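Local coordinates for probable outer membrane protein (Pseudomonas aeruginosa, PDB 3DWO) that probably lets hydrophobic compounds such as long-chain fatty acids cross the outer membrane, as a beta-barrel channel of the FadL family, at residues 14-19 / 356-361; 23-28 / 38-43; 29-34 / 113-118; 44-49 / 436-441; 162-167 / 212-217. One frame throughout, in Å; residues are numbered along the deposited sequence.

How the contacts relate
All five contacts belong to a FadL-type outer-membrane barrel whose N-terminal region folds into the lumen as a plug. Along the chain, plug segments 14-19, 23-28, 29-34 and 38-43 come first. Contacts 1 and 3 set two of them against wall strands 351-360 and 110-125, their centres about 19 Å apart. Contact 2 folds the plug back on itself just before strand 44-63 begins, and contact 4, about 14 Å away between centres, pairs that strand with the last one, 423-441. Contact 5 lies purely in the wall, about 9 Å from contact 3 between centres, and touches it through Phe31 and Phe215. Together they show a closed wall gripping its plug at several points.

Contact 1. Residues 14-19 / 356-361; sequences GRAMAG and GVAYDQ
The methyl group of Ala16 carries most of this meeting between the N-terminal plug and strand 351-360. Its CB points at the strand and rests on the peptide joining Gly356 to Val357, with Ala16 CB 3.5 Å from Val357 N and 3.6 Å from Gly356 C. Further along, Ala358 also turns its methyl inward, and the two side chains meet tip to tip, Ala16 CB to Ala358 CB at 4.0 Å. Only small residues suit such a close approach. Gly356 is the extreme case, since a CB on it would run into Arg15 O, which already lies 3.8 Å from Gly356 CA. Val357, by contrast, points its branched side chain away from the plug. Ala16 sits at positive phi (54°), where it ends helix 10-14 in a Schellman motif and enters a type I' turn closed by Ala18 N to Arg15 O at 3.0 Å. Arg15 leaves in the other direction: CG takes the crowded position between backbone N and carbonyl carbon (chi1 47°), and the chain then runs extended, carrying the guanidinium to a salt bridge with Asp344 and a cation-pi contact with Phe23. No hydrogen bond joins the two segments, so their own contact is a matter of close van der Waals fit between methyl groups and backbone, while the ionic tie of this part of the plug to the wall comes from Arg15 and Asp344.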
# COMPACT_ATOMS: atom_id res chain seq x y z
N GLY A 14 -5.76 2.86 -17.83
CA GLY A 14 -5.98 2.24 -19.12
C GLY A 14 -4.71 1.85 -19.86
O GLY A 14 -4.71 0.94 -20.68
N ARG A 15 -3.61 2.55 -19.57
CA ARG A 15 -2.34 2.23 -20.22
C ARG A 15 -1.28 1.76 -19.23
O ARG A 15 -0.08 1.93 -19.46
CB ARG A 15 -1.83 3.45 -21.01
CG ARG A 15 -1.88 4.76 -20.25
CD ARG A 15 -1.36 5.90 -21.10
NE ARG A 15 -1.44 7.17 -20.38
CZ ARG A 15 -2.37 8.10 -20.57
NH1 ARG A 15 -3.33 7.91 -21.47
NH2 ARG A 15 -2.35 9.20 -19.85
N ALA A 16 -1.73 1.14 -18.14
CA ALA A 16 -0.84 0.63 -17.11
C ALA A 16 0.12 1.69 -16.58
O ALA A 16 1.27 1.38 -16.26
CB ALA A 16 -0.06 -0.58 -17.63
N MET A 17 -0.36 2.92 -16.50
CA MET A 17 0.43 4.05 -16.01
C MET A 17 1.65 4.41 -16.87
O MET A 17 2.50 5.19 -16.45
CB MET A 17 0.91 3.76 -14.58
CG MET A 17 -0.16 3.86 -13.50
SD MET A 17 -1.44 2.57 -13.57
CE MET A 17 -0.55 1.18 -12.90
N ALA A 18 1.74 3.84 -18.08
CA ALA A 18 2.87 4.13 -18.96
C ALA A 18 2.88 5.59 -19.39
O ALA A 18 1.86 6.13 -19.81
CB ALA A 18 2.82 3.22 -20.18
N GLY A 19 4.04 6.23 -19.28
CA GLY A 19 4.15 7.63 -19.66
C GLY A 19 3.83 8.56 -18.51
O GLY A 19 3.94 9.78 -18.64
N GLY A 356 -1.93 -1.16 -22.29
CA GLY A 356 -0.61 -1.10 -21.70
C GLY A 356 -0.34 -2.28 -20.79
O GLY A 356 -1.26 -3.02 -20.43
N VAL A 357 0.92 -2.45 -20.43
CA VAL A 357 1.34 -3.53 -19.55
C VAL A 357 2.48 -2.99 -18.69
O VAL A 357 3.18 -2.05 -19.09
CB VAL A 357 1.87 -4.74 -20.35
CG1 VAL A 357 0.77 -5.29 -21.25
CG2 VAL A 357 3.07 -4.32 -21.18
N ALA A 358 2.65 -3.56 -17.51
CA ALA A 358 3.71 -3.11 -16.62
C ALA A 358 4.27 -4.24 -15.79
O ALA A 358 3.62 -5.26 -15.56
CB ALA A 358 3.18 -1.99 -15.71
N TYR A 359 5.51 -4.07 -15.35
CA TYR A 359 6.17 -5.05 -14.51
C TYR A 359 6.45 -4.32 -13.21
O TYR A 359 7.08 -3.27 -13.21
CB TYR A 359 7.47 -5.54 -15.14
CG TYR A 359 8.38 -6.25 -14.17
CD1 TYR A 359 9.56 -5.65 -13.74
CD2 TYR A 359 8.03 -7.49 -13.64
CE1 TYR A 359 10.38 -6.27 -12.81
CE2 TYR A 359 8.85 -8.12 -12.69
CZ TYR A 359 10.02 -7.50 -12.29
OH TYR A 359 10.82 -8.10 -11.34
N ASP A 360 5.97 -4.88 -12.10
CA ASP A 360 6.13 -4.25 -10.81
C ASP A 360 6.73 -5.19 -9.77
O ASP A 360 6.11 -6.18 -9.38
CB ASP A 360 4.75 -3.76 -10.35
CG ASP A 360 4.81 -2.83 -9.17
OD1 ASP A 360 5.70 -1.95 -9.14
OD2 ASP A 360 3.96 -2.97 -8.27
N GLN A 361 7.95 -4.87 -9.31
CA GLN A 361 8.64 -5.70 -8.33
C GLN A 361 8.10 -5.51 -6.92
O GLN A 361 7.82 -4.39 -6.50
CB GLN A 361 10.13 -5.39 -8.27
CG GLN A 361 10.92 -5.68 -9.51
CD GLN A 361 12.39 -5.43 -9.28
OE1 GLN A 361 12.77 -4.43 -8.68
NE2 GLN A 361 13.23 -6.34 -9.76

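Contact 2. Residues 23-28 / 38-43; sequences FPNDPS and AFIDKR
Asn25 lays its side-chain amide across the end of Lys42, the two chains crossing at about a right angle with Asn25 CG 3.2 Å from Lys42 CE. The Asp41 carboxylate stands beside the same amide, its plane turned only 24° from it. Lys42 bends at chi2 and again at chi4, which brings its ammonium to a salt bridge with Asp442; Asp41 is a longer-range second partner. The backbone of Asn25 has positive phi, a left-handed conformation that asparagine tolerates well. Beneath it, Ile40 supplies the apolar part: CG1 is anti to the carbonyl carbon (chi1 -71°) and lies 3.8 Å from Asn25 CA, and an extended chi2 of 179° pushes CD1 to 3.7 Å from Asp26 O. A water joins the two backbones, accepting from Asn25 N at 2.8 Å and donating to Phe39 O at 2.8 Å. Asp26 turns away from the other segment to cap the coming helix. Its OD1 accepts from Ser28 N at 3.0 Å and its OD2 from Ser28 OG at 2.7 Å, both met from above the carboxylate plane, while Asn9 also donates to OD1. The two segments thus flank helix 29-32 before and after, and the second leads straight into strand 44-63; Pro27 and Ile40 both pack on Val103 of strand 93-105, setting this corner of the plug against the barrel wall.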
# COMPACT_ATOMS: atom_id res chain seq x y z
N PHE A 23 1.21 12.72 -20.90
CA PHE A 23 0.33 12.78 -22.06
C PHE A 23 -0.35 14.15 -22.05
O PHE A 23 -0.59 14.73 -20.99
CB PHE A 23 -0.72 11.67 -22.01
CG PHE A 23 -0.25 10.36 -22.58
CD1 PHE A 23 -0.46 10.06 -23.92
CD2 PHE A 23 0.43 9.44 -21.79
CE1 PHE A 23 0.00 8.86 -24.47
CE2 PHE A 23 0.89 8.24 -22.32
CZ PHE A 23 0.68 7.95 -23.67
N PRO A 24 -0.66 14.70 -23.24
CA PRO A 24 -1.30 16.00 -23.40
C PRO A 24 -2.46 16.34 -22.46
O PRO A 24 -3.46 15.62 -22.39
CB PRO A 24 -1.73 15.99 -24.86
CG PRO A 24 -0.60 15.25 -25.51
CD PRO A 24 -0.38 14.09 -24.55
N ASN A 25 -2.32 17.46 -21.75
CA ASN A 25 -3.33 17.96 -20.83
C ASN A 25 -3.89 16.93 -19.84
O ASN A 25 -5.10 16.74 -19.74
CB ASN A 25 -4.49 18.58 -21.62
CG ASN A 25 -4.02 19.71 -22.52
OD1 ASN A 25 -3.39 20.66 -22.07
ND2 ASN A 25 -4.35 19.61 -23.80
N ASP A 26 -3.00 16.27 -19.11
CA ASP A 26 -3.39 15.28 -18.12
C ASP A 26 -3.30 15.91 -16.74
O ASP A 26 -2.21 16.11 -16.20
CB ASP A 26 -2.45 14.06 -18.21
CG ASP A 26 -2.72 13.04 -17.13
OD1 ASP A 26 -3.71 13.19 -16.38
OD2 ASP A 26 -1.93 12.08 -17.02
N PRO A 27 -4.46 16.25 -16.15
CA PRO A 27 -4.53 16.87 -14.82
C PRO A 27 -3.84 16.11 -13.68
O PRO A 27 -3.55 16.70 -12.64
CB PRO A 27 -6.03 17.04 -14.60
CG PRO A 27 -6.61 15.90 -15.36
CD PRO A 27 -5.81 15.92 -16.64
N SER A 28 -3.58 14.82 -13.87
CA SER A 28 -2.91 14.04 -12.83
C SER A 28 -1.51 14.57 -12.59
O SER A 28 -0.85 14.20 -11.62
CB SER A 28 -2.82 12.56 -13.23
OG SER A 28 -1.98 12.39 -14.36
N ALA A 38 3.07 22.92 -16.67
CA ALA A 38 3.45 24.10 -17.42
C ALA A 38 3.08 24.01 -18.90
O ALA A 38 3.20 24.99 -19.63
CB ALA A 38 4.95 24.34 -17.27
N PHE A 39 2.64 22.84 -19.34
CA PHE A 39 2.27 22.66 -20.73
C PHE A 39 0.79 22.38 -20.93
O PHE A 39 0.36 22.00 -22.01
CB PHE A 39 3.13 21.54 -21.33
CG PHE A 39 4.59 21.88 -21.36
CD1 PHE A 39 5.09 22.78 -22.29
CD2 PHE A 39 5.45 21.36 -20.40
CE1 PHE A 39 6.44 23.16 -22.27
CE2 PHE A 39 6.80 21.73 -20.37
CZ PHE A 39 7.29 22.63 -21.31
N ILE A 40 0.02 22.57 -19.86
CA ILE A 40 -1.43 22.38 -19.92
C ILE A 40 -1.98 23.77 -20.17
O ILE A 40 -1.93 24.64 -19.30
CB ILE A 40 -1.97 21.80 -18.60
CG1 ILE A 40 -1.53 20.33 -18.47
CG2 ILE A 40 -3.49 21.91 -18.55
CD1 ILE A 40 -1.97 19.65 -17.20
N ASP A 41 -2.51 23.98 -21.37
CA ASP A 41 -3.03 25.27 -21.80
C ASP A 41 -4.37 25.76 -21.26
O ASP A 41 -4.81 26.85 -21.63
CB ASP A 41 -3.05 25.31 -23.33
CG ASP A 41 -3.59 24.03 -23.94
OD1 ASP A 41 -3.37 23.81 -25.16
OD2 ASP A 41 -4.24 23.23 -23.22
N LYS A 42 -5.02 25.00 -20.39
CA LYS A 42 -6.30 25.45 -19.85
C LYS A 42 -6.70 24.84 -18.51
O LYS A 42 -6.02 23.95 -17.99
CB LYS A 42 -7.42 25.20 -20.87
CG LYS A 42 -7.19 23.98 -21.75
CD LYS A 42 -6.98 22.72 -20.93
CE LYS A 42 -6.57 21.56 -21.84
NZ LYS A 42 -7.54 21.36 -22.95
N ARG A 43 -7.80 25.34 -17.96
CA ARG A 43 -8.33 24.86 -16.68
C ARG A 43 -8.95 23.48 -16.86
O ARG A 43 -9.77 23.28 -17.74
CB ARG A 43 -9.41 25.80 -16.16
CG ARG A 43 -8.97 27.19 -15.77
CD ARG A 43 -10.15 27.92 -15.15
NE ARG A 43 -9.83 29.27 -14.69
CZ ARG A 43 -10.65 30.02 -13.96
NH1 ARG A 43 -11.84 29.55 -13.60
NH2 ARG A 43 -10.28 31.24 -13.57
O HOH W 1 -0.21 19.23 -22.13

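Contact 3. Residues 29-34 / 113-118; sequences AAFNNP and GLSQVV. With C8E ((hydroxyethyloxy)tri(ethyloxy)octane), chain L.
Apolar packing dominates where the short, weakly bonded helix 29-32 of the plug presses on strand 110-125. The CG of Phe31 is anti to its backbone N (chi1 175°), which lays the ring against Val117; the two side chains cross at about a right angle, with Phe31 CD2 3.9 Å from Val117 CG2 and Phe31 CE2 4.1 Å from Val117 CG1. One residue earlier, Ala30 CB sits 3.8 Å from Gly113 CA, an approach that a CB on Gly113 would block by colliding with the alanine methyl. Polar groups contribute little across this interface. Ser115 holds OG in the crowded position between backbone N and carbonyl carbon, 3.6 Å from Phe31 CB, and this buried hydroxyl has no polar partner in the model. Aromatic contacts lie beyond the two segments: the Phe31 ring makes T-shaped pairs with His233 and Phe215. A detergent tail lies on the other side of the strand, its C1 3.8 Å from Ser115 C. Strand 110-125 is hydrogen-bonded between strands 93-105 and 138-153, and Ala30 O accepts from Ser149 OG on the latter, so the helix of the plug rests across two neighbouring staves of the barrel.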
# COMPACT_ATOMS: atom_id res chain seq x y z
N ALA A 29 -1.05 15.45 -13.48
CA ALA A 29 0.27 16.04 -13.35
C ALA A 29 0.37 16.90 -12.09
O ALA A 29 1.46 17.14 -11.58
CB ALA A 29 0.59 16.89 -14.59
N ALA A 30 -0.77 17.38 -11.61
CA ALA A 30 -0.80 18.21 -10.41
C ALA A 30 -0.06 17.54 -9.25
O ALA A 30 0.44 18.22 -8.35
CB ALA A 30 -2.24 18.51 -10.02
N PHE A 31 0.02 16.22 -9.27
CA PHE A 31 0.70 15.49 -8.21
C PHE A 31 1.89 14.67 -8.69
O PHE A 31 3.00 14.81 -8.17
CB PHE A 31 -0.29 14.57 -7.48
CG PHE A 31 0.35 13.69 -6.44
CD1 PHE A 31 0.87 14.24 -5.27
CD2 PHE A 31 0.45 12.31 -6.64
CE1 PHE A 31 1.47 13.43 -4.31
CE2 PHE A 31 1.05 11.49 -5.68
CZ PHE A 31 1.56 12.05 -4.51
N ASN A 32 1.66 13.84 -9.70
CA ASN A 32 2.70 12.96 -10.23
C ASN A 32 3.96 13.66 -10.76
O ASN A 32 5.07 13.23 -10.48
CB ASN A 32 2.05 12.05 -11.28
CG ASN A 32 0.94 11.20 -10.68
OD1 ASN A 32 1.15 10.49 -9.69
ND2 ASN A 32 -0.26 11.26 -11.26
N ASN A 33 3.78 14.72 -11.54
CA ASN A 33 4.92 15.50 -12.02
C ASN A 33 4.37 16.89 -12.27
O ASN A 33 3.92 17.20 -13.38
CB ASN A 33 5.53 14.94 -13.31
CG ASN A 33 6.92 15.52 -13.59
OD1 ASN A 33 7.15 16.72 -13.40
ND2 ASN A 33 7.84 14.68 -14.04
N PRO A 34 4.39 17.75 -11.24
CA PRO A 34 3.88 19.12 -11.35
C PRO A 34 4.49 19.94 -12.49
O PRO A 34 3.83 20.83 -13.02
CB PRO A 34 4.17 19.70 -9.96
CG PRO A 34 5.37 18.92 -9.50
CD PRO A 34 5.03 17.52 -9.93
N GLY A 113 -1.72 23.54 -9.14
CA GLY A 113 -2.30 22.21 -9.11
C GLY A 113 -2.85 21.79 -7.75
O GLY A 113 -2.23 22.04 -6.71
N LEU A 114 -4.01 21.14 -7.78
CA LEU A 114 -4.68 20.67 -6.57
C LEU A 114 -5.10 19.23 -6.80
O LEU A 114 -5.50 18.87 -7.91
CB LEU A 114 -5.94 21.51 -6.32
CG LEU A 114 -6.05 22.35 -5.05
CD1 LEU A 114 -4.74 23.06 -4.77
CD2 LEU A 114 -7.19 23.35 -5.21
N SER A 115 -5.02 18.40 -5.76
CA SER A 115 -5.42 17.01 -5.94
C SER A 115 -5.69 16.25 -4.65
O SER A 115 -5.19 16.61 -3.58
CB SER A 115 -4.36 16.24 -6.74
OG SER A 115 -3.26 15.89 -5.93
N GLN A 116 -6.51 15.22 -4.77
CA GLN A 116 -6.84 14.34 -3.66
C GLN A 116 -6.33 13.00 -4.16
O GLN A 116 -6.75 12.52 -5.21
CB GLN A 116 -8.35 14.30 -3.43
CG GLN A 116 -8.79 13.19 -2.50
CD GLN A 116 -9.06 11.90 -3.25
OE1 GLN A 116 -9.93 11.85 -4.12
NE2 GLN A 116 -8.33 10.85 -2.91
N VAL A 117 -5.41 12.41 -3.40
CA VAL A 117 -4.78 11.15 -3.77
C VAL A 117 -4.79 10.09 -2.66
O VAL A 117 -5.06 10.39 -1.50
CB VAL A 117 -3.32 11.43 -4.22
CG1 VAL A 117 -2.50 10.17 -4.21
CG2 VAL A 117 -3.33 12.04 -5.62
N VAL A 118 -4.51 8.84 -3.05
CA VAL A 118 -4.45 7.71 -2.13
C VAL A 118 -3.11 7.00 -2.37
O VAL A 118 -3.05 6.01 -3.11
CB VAL A 118 -5.61 6.72 -2.38
CG1 VAL A 118 -5.63 5.65 -1.30
CG2 VAL A 118 -6.95 7.47 -2.40
C1 C8E L . -8.72 18.51 -4.29
C2 C8E L . -9.25 18.83 -5.61
C3 C8E L . -9.88 17.71 -6.31
C4 C8E L . -10.39 18.22 -7.56
C5 C8E L . -11.83 17.89 -7.66
C6 C8E L . -12.33 18.19 -8.99

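Contact 4. Residues 44-49 / 436-441; sequences IAQLTV and SLSATY
This antiparallel pair closes the beta-barrel, joining its first strand to its last; the segment axes run 4.7 Å apart at 172°. Gln46 and Thr440 stand side by side on the face turned to the plug and point the same way. With CG anti to the backbone N (chi1 -179°) and the rest extended, Gln46 reaches along its neighbour so that NE2 donates to Thr440 OG1 at 2.8 Å, the acceptor lying in the amide plane. The other end of this amide, OE1, accepts from Asn9 ND2, so both ends of a buried group are held. Thr440 turns its methyl the other way, toward Ile44, which it crosses obliquely; Ile44 CG2 and Thr440 CG2 are tight at 3.5 Å. Thr48 and Ser438 face each other as the next pair on this side, Thr48 OG1 3.3 Å from Ser438 CB, while the Ser438 hydroxyl is paired with Thr10 of helix 10-14. Polar residues, from short Ser and Thr to the longer Gln46, suit the side facing the plug, where hydroxyl and amide groups find partners. Ala45, Leu47, Val49, Leu437, Ala439 and Tyr441 occupy the opposite face, where apolar and aromatic groups on the surface are consistent with a lipid boundary. The backbone ladder is near straight at Tyr441 N to Ala45 O (2.8 Å) but loosens at the other end, where Leu437 N meets Val49 O at 3.2 Å, 35° above the carbonyl plane.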
# COMPACT_ATOMS: atom_id res chain seq x y z
N ILE A 44 -8.56 22.55 -16.00
CA ILE A 44 -9.10 21.20 -16.07
C ILE A 44 -9.42 20.67 -14.68
O ILE A 44 -8.61 20.77 -13.75
CB ILE A 44 -8.12 20.23 -16.76
CG1 ILE A 44 -7.67 20.80 -18.10
CG2 ILE A 44 -8.80 18.89 -17.00
CD1 ILE A 44 -6.70 19.91 -18.85
N ALA A 45 -10.62 20.11 -14.54
CA ALA A 45 -11.09 19.53 -13.29
C ALA A 45 -11.39 18.07 -13.62
O ALA A 45 -12.02 17.79 -14.64
CB ALA A 45 -12.36 20.23 -12.82
N GLN A 46 -10.94 17.15 -12.78
CA GLN A 46 -11.15 15.74 -13.05
C GLN A 46 -11.39 14.89 -11.81
O GLN A 46 -10.74 15.07 -10.78
CB GLN A 46 -9.94 15.20 -13.80
CG GLN A 46 -10.00 13.73 -14.19
CD GLN A 46 -8.72 13.27 -14.85
OE1 GLN A 46 -7.65 13.27 -14.23
NE2 GLN A 46 -8.81 12.87 -16.11
N LEU A 47 -12.34 13.97 -11.91
CA LEU A 47 -12.66 13.07 -10.81
C LEU A 47 -12.58 11.63 -11.28
O LEU A 47 -13.15 11.27 -12.32
CB LEU A 47 -14.06 13.34 -10.26
CG LEU A 47 -14.53 12.28 -9.25
CD1 LEU A 47 -13.59 12.25 -8.05
CD2 LEU A 47 -15.95 12.57 -8.81
N THR A 48 -11.88 10.81 -10.52
CA THR A 48 -11.72 9.40 -10.85
C THR A 48 -12.22 8.54 -9.69
O THR A 48 -12.03 8.89 -8.52
CB THR A 48 -10.24 9.04 -11.12
OG1 THR A 48 -9.80 9.68 -12.33
CG2 THR A 48 -10.07 7.53 -11.26
N VAL A 49 -12.86 7.43 -10.02
CA VAL A 49 -13.34 6.51 -9.01
C VAL A 49 -13.00 5.09 -9.46
O VAL A 49 -13.47 4.62 -10.50
CB VAL A 49 -14.86 6.65 -8.81
CG1 VAL A 49 -15.58 6.55 -10.14
CG2 VAL A 49 -15.34 5.58 -7.86
N SER A 436 -12.01 1.21 -13.50
CA SER A 436 -11.82 2.65 -13.34
C SER A 436 -12.76 3.47 -14.22
O SER A 436 -13.06 3.08 -15.35
CB SER A 436 -10.37 3.00 -13.66
OG SER A 436 -10.04 4.31 -13.24
N LEU A 437 -13.21 4.60 -13.71
CA LEU A 437 -14.12 5.48 -14.44
C LEU A 437 -13.86 6.92 -14.01
O LEU A 437 -13.76 7.20 -12.82
CB LEU A 437 -15.56 5.09 -14.13
CG LEU A 437 -16.62 5.34 -15.20
CD1 LEU A 437 -16.39 4.39 -16.38
CD2 LEU A 437 -18.00 5.10 -14.61
N SER A 438 -13.74 7.83 -14.97
CA SER A 438 -13.50 9.24 -14.64
C SER A 438 -14.25 10.22 -15.53
O SER A 438 -14.66 9.89 -16.64
CB SER A 438 -12.00 9.56 -14.75
OG SER A 438 -11.60 9.58 -16.10
N ALA A 439 -14.41 11.43 -15.02
CA ALA A 439 -15.09 12.49 -15.75
C ALA A 439 -14.14 13.68 -15.73
O ALA A 439 -13.73 14.13 -14.66
CB ALA A 439 -16.40 12.85 -15.07
N THR A 440 -13.79 14.17 -16.91
CA THR A 440 -12.88 15.30 -17.01
C THR A 440 -13.61 16.49 -17.61
O THR A 440 -14.21 16.38 -18.68
CB THR A 440 -11.67 14.96 -17.90
OG1 THR A 440 -11.08 13.73 -17.46
CG2 THR A 440 -10.64 16.08 -17.84
N TYR A 441 -13.57 17.63 -16.92
CA TYR A 441 -14.23 18.82 -17.41
C TYR A 441 -13.23 19.89 -17.80
O TYR A 441 -12.54 20.46 -16.95
CB TYR A 441 -15.20 19.37 -16.35
CG TYR A 441 -16.16 20.39 -16.91
CD1 TYR A 441 -16.92 20.12 -18.04
CD2 TYR A 441 -16.32 21.63 -16.29
CE1 TYR A 441 -17.81 21.05 -18.56
CE2 TYR A 441 -17.21 22.58 -16.80
CZ TYR A 441 -17.95 22.28 -17.93
OH TYR A 441 -18.83 23.21 -18.45

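Contact 5. Residues 162-167 / 212-217; sequences AGVIIQ and PGFFAG. With C8E ((hydroxyethyloxy)tri(ethyloxy)octane), chain M; C8E ((hydroxyethyloxy)tri(ethyloxy)octane), chain H.
Ala162 opens the segment with its methyl on the detergent side, CB 3.9 Å from C4 of the chain H molecule. At Gly163 the strands are hydrogen-bonded, Gly163 N to Phe215 O at 2.9 Å, and the Phe215 ring folds back over the glycine. Phe215 CG lies between its backbone N and carbonyl carbon, the crowded position (chi1 53°), placing Gly163 CA 3.9 Å from the ring centroid, a CH-pi contact and the aromatic rescue of glycine known from antiparallel sheets; any CB here would strike the ring. Val164 returns to the detergent face beside Phe214, the two pointing the same way with Val164 CG2 3.8 Å from Phe214 CE1. Ile165 donates from N to Gly213 O at 2.8 Å, and its CG2 methyl hangs over Gly213, where a CB would collide with it. Ile166 then crosses Pro212 obliquely, CD1 to Pro212 CB at 4.0 Å. Proline fits a non-hydrogen-bonded pair, and its ring supports the chain M detergent, Pro212 CG lying 3.5 Å from C6. Ala162, Ile166, Pro212 and Phe214 on this face touch detergent, consistent with a membrane-facing wall. These strands sit between 138-153 and 226-248, and on the inner side Phe215 stacks on His233 and reaches Pro34 of the plug, beyond helix 29-32.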
# COMPACT_ATOMS: atom_id res chain seq x y z
N ALA A 162 6.96 21.93 -8.22
CA ALA A 162 7.14 21.61 -6.82
C ALA A 162 5.79 21.62 -6.13
O ALA A 162 4.89 22.36 -6.53
CB ALA A 162 8.07 22.63 -6.16
N GLY A 163 5.64 20.79 -5.10
CA GLY A 163 4.38 20.74 -4.40
C GLY A 163 4.49 20.18 -3.00
O GLY A 163 5.53 19.63 -2.61
N VAL A 164 3.42 20.33 -2.24
CA VAL A 164 3.37 19.83 -0.87
C VAL A 164 2.14 18.97 -0.74
O VAL A 164 1.09 19.29 -1.29
CB VAL A 164 3.25 20.98 0.14
CG1 VAL A 164 2.05 21.84 -0.20
CG2 VAL A 164 3.10 20.41 1.55
N ILE A 165 2.26 17.87 -0.02
CA ILE A 165 1.12 16.99 0.19
C ILE A 165 0.85 16.87 1.67
O ILE A 165 1.77 16.63 2.46
CB ILE A 165 1.38 15.59 -0.42
CG1 ILE A 165 0.28 14.62 0.03
CG2 ILE A 165 2.76 15.09 -0.02
CD1 ILE A 165 0.41 13.23 -0.56
N ILE A 166 -0.40 17.09 2.07
CA ILE A 166 -0.76 16.94 3.48
C ILE A 166 -1.41 15.58 3.52
O ILE A 166 -2.49 15.36 2.96
CB ILE A 166 -1.74 18.02 3.96
CG1 ILE A 166 -1.14 19.41 3.74
CG2 ILE A 166 -2.01 17.83 5.44
CD1 ILE A 166 0.20 19.61 4.45
N GLN A 167 -0.72 14.67 4.19
CA GLN A 167 -1.13 13.28 4.26
C GLN A 167 -1.73 12.80 5.58
O GLN A 167 -1.29 13.17 6.67
CB GLN A 167 0.10 12.46 3.87
CG GLN A 167 0.02 11.00 4.15
CD GLN A 167 0.13 10.70 5.61
OE1 GLN A 167 -0.57 9.82 6.10
NE2 GLN A 167 1.01 11.40 6.32
N PRO A 212 3.10 16.38 6.62
CA PRO A 212 3.41 16.94 5.31
C PRO A 212 4.50 16.22 4.53
O PRO A 212 5.43 15.66 5.10
CB PRO A 212 3.85 18.37 5.63
CG PRO A 212 3.65 18.52 7.15
CD PRO A 212 3.78 17.14 7.67
N GLY A 213 4.38 16.28 3.21
CA GLY A 213 5.35 15.67 2.33
C GLY A 213 5.66 16.61 1.18
O GLY A 213 4.86 17.48 0.84
N PHE A 214 6.83 16.44 0.58
CA PHE A 214 7.22 17.30 -0.52
C PHE A 214 7.64 16.50 -1.75
O PHE A 214 8.14 15.38 -1.63
CB PHE A 214 8.33 18.24 -0.06
CG PHE A 214 7.92 19.14 1.06
CD1 PHE A 214 7.30 20.37 0.80
CD2 PHE A 214 8.07 18.75 2.39
CE1 PHE A 214 6.84 21.18 1.84
CE2 PHE A 214 7.61 19.55 3.44
CZ PHE A 214 6.99 20.77 3.16
N PHE A 215 7.39 17.07 -2.92
CA PHE A 215 7.75 16.43 -4.17
C PHE A 215 8.08 17.51 -5.20
O PHE A 215 7.68 18.66 -5.05
CB PHE A 215 6.61 15.54 -4.68
CG PHE A 215 5.29 16.25 -4.79
CD1 PHE A 215 4.48 16.41 -3.67
CD2 PHE A 215 4.86 16.76 -6.01
CE1 PHE A 215 3.26 17.06 -3.77
CE2 PHE A 215 3.64 17.41 -6.12
CZ PHE A 215 2.83 17.56 -4.99
N ALA A 216 8.80 17.12 -6.25
CA ALA A 216 9.20 18.05 -7.30
C ALA A 216 9.37 17.31 -8.62
O ALA A 216 9.41 16.08 -8.65
CB ALA A 216 10.50 18.75 -6.91
N GLY A 217 9.48 18.07 -9.70
CA GLY A 217 9.65 17.44 -10.99
C GLY A 217 10.20 18.37 -12.05
O GLY A 217 10.27 19.59 -11.87
C1 C8E M . 4.52 16.74 11.85
C2 C8E M . 3.22 16.67 11.20
C3 C8E M . 2.31 17.76 11.49
C4 C8E M . 1.29 17.76 10.46
C5 C8E M . 0.72 19.13 10.35
C6 C8E M . 0.90 19.63 9.01
C7 C8E M . 1.79 20.74 9.26
C8 C8E M . 1.54 21.76 8.22
O9 C8E M . 2.18 21.87 6.95
C10 C8E M . 3.59 22.07 6.91
C11 C8E M . 3.93 22.13 5.45
O12 C8E M . 3.63 23.43 4.89
C2 C8E H . 8.40 23.52 -1.32
C3 C8E H . 7.28 23.02 -2.12
C4 C8E H . 6.74 24.16 -2.84
C5 C8E H . 5.27 24.02 -2.91
C6 C8E H . 4.68 25.31 -3.22
C7 C8E H . 3.47 24.87 -3.88
C8 C8E H . 2.31 25.49 -3.21
O9 C8E H . 1.06 24.88 -2.96